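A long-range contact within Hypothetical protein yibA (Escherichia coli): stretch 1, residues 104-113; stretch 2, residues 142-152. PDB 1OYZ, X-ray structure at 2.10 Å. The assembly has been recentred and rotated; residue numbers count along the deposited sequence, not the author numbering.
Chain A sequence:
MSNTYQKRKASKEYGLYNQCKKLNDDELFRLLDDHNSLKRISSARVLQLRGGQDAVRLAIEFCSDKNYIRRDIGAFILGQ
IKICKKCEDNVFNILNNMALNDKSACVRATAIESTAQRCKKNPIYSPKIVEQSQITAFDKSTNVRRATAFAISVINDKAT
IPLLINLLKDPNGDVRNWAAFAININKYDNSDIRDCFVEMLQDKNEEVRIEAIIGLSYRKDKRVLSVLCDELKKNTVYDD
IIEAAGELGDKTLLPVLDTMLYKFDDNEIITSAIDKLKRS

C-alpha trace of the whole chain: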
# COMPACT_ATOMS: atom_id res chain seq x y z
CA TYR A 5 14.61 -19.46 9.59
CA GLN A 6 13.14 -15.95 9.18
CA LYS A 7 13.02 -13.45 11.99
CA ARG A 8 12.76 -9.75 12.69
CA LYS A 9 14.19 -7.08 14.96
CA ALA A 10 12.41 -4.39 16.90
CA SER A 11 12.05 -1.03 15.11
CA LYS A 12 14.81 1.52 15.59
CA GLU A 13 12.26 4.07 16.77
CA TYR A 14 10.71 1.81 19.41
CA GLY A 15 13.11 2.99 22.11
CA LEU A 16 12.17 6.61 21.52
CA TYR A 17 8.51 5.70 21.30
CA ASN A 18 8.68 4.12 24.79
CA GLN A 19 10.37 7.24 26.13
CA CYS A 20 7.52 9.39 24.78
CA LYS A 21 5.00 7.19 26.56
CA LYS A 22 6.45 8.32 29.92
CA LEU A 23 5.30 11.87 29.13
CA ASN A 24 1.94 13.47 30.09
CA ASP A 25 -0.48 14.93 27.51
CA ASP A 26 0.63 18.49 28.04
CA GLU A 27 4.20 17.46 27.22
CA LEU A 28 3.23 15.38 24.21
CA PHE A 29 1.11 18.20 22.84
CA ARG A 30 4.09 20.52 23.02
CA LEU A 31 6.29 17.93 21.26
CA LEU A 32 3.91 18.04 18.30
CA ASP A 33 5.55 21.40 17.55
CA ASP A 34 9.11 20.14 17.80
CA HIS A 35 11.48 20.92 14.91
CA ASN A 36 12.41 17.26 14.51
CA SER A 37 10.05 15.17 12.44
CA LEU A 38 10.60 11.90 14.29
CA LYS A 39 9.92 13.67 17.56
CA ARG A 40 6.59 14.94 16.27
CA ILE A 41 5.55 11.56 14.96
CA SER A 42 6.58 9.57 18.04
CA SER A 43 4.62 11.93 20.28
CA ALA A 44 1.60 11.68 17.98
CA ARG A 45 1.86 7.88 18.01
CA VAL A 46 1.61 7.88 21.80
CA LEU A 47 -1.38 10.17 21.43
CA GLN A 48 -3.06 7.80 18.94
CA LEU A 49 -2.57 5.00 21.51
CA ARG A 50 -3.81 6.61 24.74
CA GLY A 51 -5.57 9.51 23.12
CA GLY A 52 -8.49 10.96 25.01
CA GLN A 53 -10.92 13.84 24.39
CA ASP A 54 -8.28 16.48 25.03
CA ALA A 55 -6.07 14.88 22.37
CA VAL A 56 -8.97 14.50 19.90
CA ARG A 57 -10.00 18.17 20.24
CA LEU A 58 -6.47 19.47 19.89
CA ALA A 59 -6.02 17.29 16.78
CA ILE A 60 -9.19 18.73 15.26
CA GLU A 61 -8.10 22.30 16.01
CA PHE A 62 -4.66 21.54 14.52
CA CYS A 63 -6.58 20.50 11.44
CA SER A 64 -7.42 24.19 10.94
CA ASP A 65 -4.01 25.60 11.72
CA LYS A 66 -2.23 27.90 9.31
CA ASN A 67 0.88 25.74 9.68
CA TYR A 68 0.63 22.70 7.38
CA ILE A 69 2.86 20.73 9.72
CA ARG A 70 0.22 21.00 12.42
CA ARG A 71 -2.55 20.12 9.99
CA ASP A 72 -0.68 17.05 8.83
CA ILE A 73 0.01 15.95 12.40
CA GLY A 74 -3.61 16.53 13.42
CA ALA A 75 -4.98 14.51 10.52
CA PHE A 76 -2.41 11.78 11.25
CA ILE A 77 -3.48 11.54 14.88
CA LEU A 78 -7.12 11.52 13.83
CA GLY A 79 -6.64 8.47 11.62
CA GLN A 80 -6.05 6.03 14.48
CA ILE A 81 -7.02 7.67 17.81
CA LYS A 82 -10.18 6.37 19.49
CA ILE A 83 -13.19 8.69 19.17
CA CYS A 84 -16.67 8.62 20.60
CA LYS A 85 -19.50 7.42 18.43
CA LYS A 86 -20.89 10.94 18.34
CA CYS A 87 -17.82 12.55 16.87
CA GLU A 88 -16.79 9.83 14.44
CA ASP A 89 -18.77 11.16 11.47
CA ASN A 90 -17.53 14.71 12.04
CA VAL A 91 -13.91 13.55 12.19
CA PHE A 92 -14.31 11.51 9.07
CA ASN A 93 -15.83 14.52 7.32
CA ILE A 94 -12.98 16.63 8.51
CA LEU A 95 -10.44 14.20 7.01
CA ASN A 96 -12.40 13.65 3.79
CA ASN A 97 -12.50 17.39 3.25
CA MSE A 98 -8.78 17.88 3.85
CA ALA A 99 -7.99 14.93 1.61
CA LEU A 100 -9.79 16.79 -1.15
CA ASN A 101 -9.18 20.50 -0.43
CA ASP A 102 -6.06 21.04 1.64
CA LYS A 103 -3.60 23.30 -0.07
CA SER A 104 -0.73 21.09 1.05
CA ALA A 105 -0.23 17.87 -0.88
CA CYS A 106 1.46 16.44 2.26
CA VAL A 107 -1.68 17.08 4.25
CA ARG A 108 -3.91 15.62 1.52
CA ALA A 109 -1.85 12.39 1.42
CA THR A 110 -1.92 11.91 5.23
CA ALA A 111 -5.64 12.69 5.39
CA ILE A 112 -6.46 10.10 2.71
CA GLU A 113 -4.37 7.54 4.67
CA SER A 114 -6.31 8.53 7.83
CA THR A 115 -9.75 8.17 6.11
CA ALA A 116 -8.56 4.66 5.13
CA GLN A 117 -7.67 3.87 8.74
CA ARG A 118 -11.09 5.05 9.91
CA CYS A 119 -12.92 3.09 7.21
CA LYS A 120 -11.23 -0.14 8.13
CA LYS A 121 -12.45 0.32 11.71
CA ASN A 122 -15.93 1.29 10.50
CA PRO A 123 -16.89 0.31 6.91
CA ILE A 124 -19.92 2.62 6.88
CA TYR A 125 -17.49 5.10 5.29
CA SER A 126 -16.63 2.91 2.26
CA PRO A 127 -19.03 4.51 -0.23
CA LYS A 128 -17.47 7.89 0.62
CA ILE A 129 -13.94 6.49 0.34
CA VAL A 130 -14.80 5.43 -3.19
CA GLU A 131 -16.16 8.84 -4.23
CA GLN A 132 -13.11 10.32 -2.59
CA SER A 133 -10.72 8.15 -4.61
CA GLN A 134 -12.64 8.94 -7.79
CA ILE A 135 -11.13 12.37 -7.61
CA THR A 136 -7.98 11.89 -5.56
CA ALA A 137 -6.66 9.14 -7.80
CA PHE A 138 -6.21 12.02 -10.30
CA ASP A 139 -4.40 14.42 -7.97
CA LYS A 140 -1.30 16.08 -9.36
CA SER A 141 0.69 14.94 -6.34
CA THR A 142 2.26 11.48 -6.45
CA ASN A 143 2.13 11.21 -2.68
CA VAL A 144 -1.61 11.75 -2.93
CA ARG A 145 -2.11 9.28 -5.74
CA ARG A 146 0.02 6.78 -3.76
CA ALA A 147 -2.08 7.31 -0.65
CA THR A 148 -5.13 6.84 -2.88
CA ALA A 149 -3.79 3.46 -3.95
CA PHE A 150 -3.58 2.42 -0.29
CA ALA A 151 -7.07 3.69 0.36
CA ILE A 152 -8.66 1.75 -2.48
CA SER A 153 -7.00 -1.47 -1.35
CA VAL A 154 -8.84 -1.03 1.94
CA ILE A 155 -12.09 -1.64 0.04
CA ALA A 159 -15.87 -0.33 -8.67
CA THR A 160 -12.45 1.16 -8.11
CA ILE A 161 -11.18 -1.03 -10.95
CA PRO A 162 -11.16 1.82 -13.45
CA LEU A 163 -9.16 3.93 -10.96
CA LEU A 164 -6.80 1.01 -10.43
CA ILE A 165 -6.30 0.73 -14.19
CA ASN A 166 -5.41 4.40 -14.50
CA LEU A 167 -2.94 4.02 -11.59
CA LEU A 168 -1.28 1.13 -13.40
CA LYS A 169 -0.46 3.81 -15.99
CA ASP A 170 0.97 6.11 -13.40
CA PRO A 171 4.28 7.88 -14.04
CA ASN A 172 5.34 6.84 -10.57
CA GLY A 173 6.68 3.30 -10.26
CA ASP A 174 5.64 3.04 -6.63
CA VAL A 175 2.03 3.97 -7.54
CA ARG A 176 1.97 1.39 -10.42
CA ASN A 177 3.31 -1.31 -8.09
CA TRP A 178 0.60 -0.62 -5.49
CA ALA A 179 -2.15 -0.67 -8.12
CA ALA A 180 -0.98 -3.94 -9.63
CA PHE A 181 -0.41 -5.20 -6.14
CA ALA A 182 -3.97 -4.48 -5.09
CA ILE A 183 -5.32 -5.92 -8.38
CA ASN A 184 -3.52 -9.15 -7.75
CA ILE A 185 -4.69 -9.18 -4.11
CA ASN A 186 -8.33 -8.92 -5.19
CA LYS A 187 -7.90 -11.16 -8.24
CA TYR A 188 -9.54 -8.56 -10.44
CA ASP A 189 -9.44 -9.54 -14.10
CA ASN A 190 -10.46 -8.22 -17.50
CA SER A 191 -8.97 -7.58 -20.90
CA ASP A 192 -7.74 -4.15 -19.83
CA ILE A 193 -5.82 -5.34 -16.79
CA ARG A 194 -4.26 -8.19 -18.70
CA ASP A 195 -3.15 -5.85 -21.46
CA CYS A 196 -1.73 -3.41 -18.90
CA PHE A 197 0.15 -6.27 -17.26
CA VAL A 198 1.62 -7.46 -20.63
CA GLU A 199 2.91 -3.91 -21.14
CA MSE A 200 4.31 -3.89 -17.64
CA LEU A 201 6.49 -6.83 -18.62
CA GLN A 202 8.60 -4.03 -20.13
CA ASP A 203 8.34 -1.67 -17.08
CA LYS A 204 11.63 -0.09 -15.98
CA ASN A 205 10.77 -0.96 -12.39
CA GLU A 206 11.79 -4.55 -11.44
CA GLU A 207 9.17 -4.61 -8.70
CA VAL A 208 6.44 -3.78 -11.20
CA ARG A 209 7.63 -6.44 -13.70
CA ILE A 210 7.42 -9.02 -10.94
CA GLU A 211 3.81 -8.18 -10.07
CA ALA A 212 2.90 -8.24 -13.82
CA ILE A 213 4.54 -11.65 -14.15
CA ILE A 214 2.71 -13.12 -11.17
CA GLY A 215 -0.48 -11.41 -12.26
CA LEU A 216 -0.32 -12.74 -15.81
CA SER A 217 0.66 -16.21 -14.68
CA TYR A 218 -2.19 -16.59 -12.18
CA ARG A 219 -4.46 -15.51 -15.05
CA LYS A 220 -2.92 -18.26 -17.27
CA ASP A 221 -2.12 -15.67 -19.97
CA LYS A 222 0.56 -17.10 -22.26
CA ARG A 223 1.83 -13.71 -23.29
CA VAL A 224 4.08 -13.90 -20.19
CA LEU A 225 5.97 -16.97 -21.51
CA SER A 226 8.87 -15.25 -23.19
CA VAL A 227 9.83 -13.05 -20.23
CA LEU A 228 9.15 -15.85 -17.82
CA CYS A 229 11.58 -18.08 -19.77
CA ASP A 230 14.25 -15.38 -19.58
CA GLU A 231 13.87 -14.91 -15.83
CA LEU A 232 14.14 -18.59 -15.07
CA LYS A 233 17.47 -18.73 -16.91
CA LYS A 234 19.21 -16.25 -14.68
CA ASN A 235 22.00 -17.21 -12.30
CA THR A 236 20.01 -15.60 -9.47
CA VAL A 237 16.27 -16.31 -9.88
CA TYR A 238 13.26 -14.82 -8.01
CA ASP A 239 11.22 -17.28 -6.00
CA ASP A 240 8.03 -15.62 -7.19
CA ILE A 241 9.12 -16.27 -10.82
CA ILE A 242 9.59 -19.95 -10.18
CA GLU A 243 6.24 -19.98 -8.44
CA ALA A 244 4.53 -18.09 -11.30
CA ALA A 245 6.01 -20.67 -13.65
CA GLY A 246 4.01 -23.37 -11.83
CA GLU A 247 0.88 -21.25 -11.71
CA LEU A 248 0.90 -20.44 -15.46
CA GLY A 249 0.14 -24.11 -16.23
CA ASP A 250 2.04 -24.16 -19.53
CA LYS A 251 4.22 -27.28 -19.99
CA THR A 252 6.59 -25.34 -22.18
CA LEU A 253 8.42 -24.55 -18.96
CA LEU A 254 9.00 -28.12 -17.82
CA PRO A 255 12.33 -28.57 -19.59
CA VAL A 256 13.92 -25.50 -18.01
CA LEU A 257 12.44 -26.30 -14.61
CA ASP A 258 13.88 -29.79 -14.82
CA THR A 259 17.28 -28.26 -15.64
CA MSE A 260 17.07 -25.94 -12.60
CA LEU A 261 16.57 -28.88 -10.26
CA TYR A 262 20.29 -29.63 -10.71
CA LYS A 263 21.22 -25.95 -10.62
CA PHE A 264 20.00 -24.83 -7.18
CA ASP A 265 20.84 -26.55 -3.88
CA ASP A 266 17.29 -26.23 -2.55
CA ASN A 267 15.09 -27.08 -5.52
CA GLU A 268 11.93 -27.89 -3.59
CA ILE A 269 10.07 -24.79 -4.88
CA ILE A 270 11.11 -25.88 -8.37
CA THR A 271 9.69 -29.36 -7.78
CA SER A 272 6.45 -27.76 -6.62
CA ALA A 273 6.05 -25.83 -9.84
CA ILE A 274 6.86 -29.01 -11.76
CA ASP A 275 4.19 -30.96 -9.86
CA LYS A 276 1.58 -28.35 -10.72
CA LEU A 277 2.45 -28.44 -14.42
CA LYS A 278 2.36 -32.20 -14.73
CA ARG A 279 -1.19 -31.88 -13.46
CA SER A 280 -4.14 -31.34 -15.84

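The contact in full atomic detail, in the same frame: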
# COMPACT_ATOMS: atom_id res chain seq x y z
N SER A 104 -2.01 21.77 0.98
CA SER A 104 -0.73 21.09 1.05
C SER A 104 -0.91 19.64 0.59
O SER A 104 -1.76 18.92 1.11
CB SER A 104 -0.18 21.11 2.48
OG SER A 104 0.68 20.00 2.72
N ALA A 105 -0.12 19.21 -0.39
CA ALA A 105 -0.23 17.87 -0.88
C ALA A 105 0.14 16.90 0.27
O ALA A 105 -0.46 15.82 0.39
CB ALA A 105 0.68 17.66 -2.11
N CYS A 106 1.08 17.29 1.13
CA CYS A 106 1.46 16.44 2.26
C CYS A 106 0.23 16.16 3.10
O CYS A 106 -0.09 15.01 3.40
CB CYS A 106 2.52 17.11 3.13
SG CYS A 106 4.08 17.12 2.30
N VAL A 107 -0.47 17.23 3.47
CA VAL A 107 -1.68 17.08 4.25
C VAL A 107 -2.70 16.18 3.55
O VAL A 107 -3.26 15.28 4.18
CB VAL A 107 -2.35 18.46 4.57
CG1 VAL A 107 -3.67 18.25 5.30
CG2 VAL A 107 -1.42 19.31 5.42
N ARG A 108 -2.92 16.40 2.25
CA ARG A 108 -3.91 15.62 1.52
C ARG A 108 -3.59 14.13 1.59
O ARG A 108 -4.47 13.34 1.89
CB ARG A 108 -4.01 16.10 0.05
CG ARG A 108 -4.60 17.52 -0.11
CD ARG A 108 -5.17 17.80 -1.53
NE ARG A 108 -4.19 17.60 -2.61
CZ ARG A 108 -3.16 18.42 -2.85
NH1 ARG A 108 -2.98 19.49 -2.09
NH2 ARG A 108 -2.30 18.14 -3.83
N ALA A 109 -2.32 13.78 1.36
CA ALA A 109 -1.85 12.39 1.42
C ALA A 109 -2.13 11.75 2.80
O ALA A 109 -2.76 10.69 2.87
CB ALA A 109 -0.33 12.32 1.08
N THR A 110 -1.70 12.41 3.87
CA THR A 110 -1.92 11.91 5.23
C THR A 110 -3.41 11.74 5.51
O THR A 110 -3.85 10.70 6.02
CB THR A 110 -1.31 12.88 6.28
OG1 THR A 110 0.10 12.91 6.12
CG2 THR A 110 -1.64 12.44 7.75
N ALA A 111 -4.20 12.75 5.15
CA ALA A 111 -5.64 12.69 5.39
C ALA A 111 -6.28 11.50 4.70
O ALA A 111 -7.11 10.81 5.31
CB ALA A 111 -6.32 14.00 4.96
N ILE A 112 -5.92 11.26 3.43
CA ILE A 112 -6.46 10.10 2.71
C ILE A 112 -6.04 8.82 3.47
O ILE A 112 -6.85 7.93 3.68
CB ILE A 112 -5.89 10.04 1.23
CG1 ILE A 112 -6.40 11.22 0.38
CG2 ILE A 112 -6.32 8.75 0.55
CD1 ILE A 112 -5.60 11.38 -0.95
N GLU A 113 -4.78 8.73 3.91
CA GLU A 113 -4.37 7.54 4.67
C GLU A 113 -5.21 7.43 5.96
O GLU A 113 -5.62 6.33 6.34
CB GLU A 113 -2.87 7.59 4.98
CG GLU A 113 -2.02 7.27 3.74
CD GLU A 113 -0.66 7.96 3.71
OE1 GLU A 113 -0.25 8.58 4.72
OE2 GLU A 113 0.02 7.87 2.66
N THR A 142 2.01 12.91 -6.47
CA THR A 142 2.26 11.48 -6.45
C THR A 142 1.99 10.92 -5.06
O THR A 142 1.44 9.83 -4.92
CB THR A 142 3.72 11.14 -6.81
OG1 THR A 142 4.60 11.93 -6.00
CG2 THR A 142 3.99 11.42 -8.26
N ASN A 143 2.37 11.67 -4.04
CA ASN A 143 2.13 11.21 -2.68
C ASN A 143 0.65 10.97 -2.51
O ASN A 143 0.24 9.95 -1.92
CB ASN A 143 2.59 12.25 -1.67
CG ASN A 143 4.01 12.72 -1.95
OD1 ASN A 143 4.87 12.64 -1.07
ND2 ASN A 143 4.25 13.20 -3.17
N VAL A 144 -0.17 11.89 -3.04
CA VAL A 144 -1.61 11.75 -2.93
C VAL A 144 -2.12 10.55 -3.70
O VAL A 144 -2.92 9.78 -3.18
CB VAL A 144 -2.36 13.01 -3.45
CG1 VAL A 144 -3.84 12.70 -3.59
CG2 VAL A 144 -2.16 14.20 -2.48
N ARG A 145 -1.68 10.41 -4.94
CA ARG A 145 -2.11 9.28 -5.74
C ARG A 145 -1.68 7.98 -5.03
O ARG A 145 -2.45 7.04 -4.95
CB ARG A 145 -1.53 9.36 -7.16
CG ARG A 145 -2.12 10.53 -7.96
CD ARG A 145 -2.02 10.32 -9.46
NE ARG A 145 -0.66 10.05 -9.90
CZ ARG A 145 0.34 10.91 -9.82
NH1 ARG A 145 0.15 12.12 -9.32
NH2 ARG A 145 1.54 10.58 -10.30
N ARG A 146 -0.46 7.95 -4.49
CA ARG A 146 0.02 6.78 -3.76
C ARG A 146 -0.92 6.49 -2.59
O ARG A 146 -1.39 5.37 -2.43
CB ARG A 146 1.43 7.02 -3.20
CG ARG A 146 2.13 5.78 -2.64
CD ARG A 146 3.47 6.16 -2.01
NE ARG A 146 4.11 7.24 -2.77
CZ ARG A 146 5.01 8.08 -2.27
NH1 ARG A 146 5.39 7.96 -1.00
NH2 ARG A 146 5.52 9.05 -3.02
N ALA A 147 -1.21 7.51 -1.79
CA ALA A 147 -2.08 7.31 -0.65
C ALA A 147 -3.44 6.84 -1.13
O ALA A 147 -4.12 6.09 -0.44
CB ALA A 147 -2.17 8.60 0.17
N THR A 148 -3.83 7.25 -2.33
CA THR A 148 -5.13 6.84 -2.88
C THR A 148 -5.05 5.35 -3.17
O THR A 148 -6.03 4.61 -2.95
CB THR A 148 -5.48 7.60 -4.20
OG1 THR A 148 -5.47 9.02 -3.95
CG2 THR A 148 -6.87 7.22 -4.70
N ALA A 149 -3.90 4.89 -3.65
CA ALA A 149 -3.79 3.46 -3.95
C ALA A 149 -4.04 2.66 -2.66
O ALA A 149 -4.81 1.69 -2.64
CB ALA A 149 -2.39 3.14 -4.52
N PHE A 150 -3.40 3.08 -1.58
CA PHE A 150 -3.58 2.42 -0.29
C PHE A 150 -5.04 2.39 0.11
O PHE A 150 -5.59 1.36 0.51
CB PHE A 150 -2.80 3.17 0.78
CG PHE A 150 -3.08 2.68 2.17
CD1 PHE A 150 -2.86 1.34 2.50
CD2 PHE A 150 -3.58 3.54 3.13
CE1 PHE A 150 -3.15 0.87 3.77
CE2 PHE A 150 -3.87 3.08 4.39
CZ PHE A 150 -3.65 1.74 4.72
N ALA A 151 -5.67 3.55 0.00
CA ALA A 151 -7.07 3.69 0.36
C ALA A 151 -7.94 2.67 -0.36
O ALA A 151 -8.68 1.91 0.28
CB ALA A 151 -7.56 5.08 0.01
N ILE A 152 -7.85 2.66 -1.68
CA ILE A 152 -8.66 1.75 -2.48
C ILE A 152 -8.49 0.30 -2.02
O ILE A 152 -9.47 -0.41 -1.85
CB ILE A 152 -8.30 1.90 -4.00
CG1 ILE A 152 -8.74 3.29 -4.50
CG2 ILE A 152 -9.00 0.82 -4.80
CD1 ILE A 152 -8.30 3.64 -5.94

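How does the first helix begin, and what does its opening turn offer the second? S104 stands at the N-cap, where its OG accepts a hydrogen bond from V107 N at 3.1 Å, satisfying an amide that has no earlier helical carbonyl to pair with. The helix that follows runs almost parallel to helix 142-152, their directions differing by 3° and their axes approaching to 8.2 Å. A105 supplies the first contact: its O lies 3.7 Å from V144 CG2, and its small CB points toward the second helix, 4.5 Å from V144 CG2. C106 and V107 point away.

Where does V144 fit? Its side chain is a knob in a hole formed by A105, R108, A109 and I112. R108 contributes the aliphatic start of its side chain, with R108 CB 3.7 Å from V144 CG2, while its guanidinium nitrogens find hydrogen-bonding partners outside the two stretches. The branched, purely apolar valine suits this buried pocket, which needs no polar partner from it.

Why can the helices come so close at A109? Here the backbones make their nearest CA-to-CA approach, 4.4 Å from A109 CA to V144 CA, and the side chain on the first helix is a single methyl. A109 CB is 4.0 Å from N143 CB and 4.2 Å from A147 CB, while A109 O lies 3.5 Å from A147 CB. A methyl on each helix thus lets side chain meet backbone directly. T110 and A111 take no part.

What does I112 add to the packing? It is the reciprocal knob, seated among V144, A147, T148 and A151. I112 CD1 reaches V144 CG1 at 3.4 Å, and I112 CG2 lies 3.9 Å from A151 CB, so the long, branched side chain spans more than one turn of the opposing helix. The small alanines leave room for it. T148 also borders the pocket, although its CA-to-CB bond points away; its OG1 donates to V144 O at 2.8 Å within its own helix, although the position of T148 OG1 itself is less sure.

How does the contact finish at E113? The CA-to-CB bond points sideways, but the end of the side chain comes nearer, bringing E113 OE2 to 3.4 Å from A147 CB. Its methylene carbon also serves as an apolar surface, with E113 CG 4.1 Å from F150 CD2. No hydrogen bond crosses between the stretches; close packing joins them, burying 455 Å² over both sides.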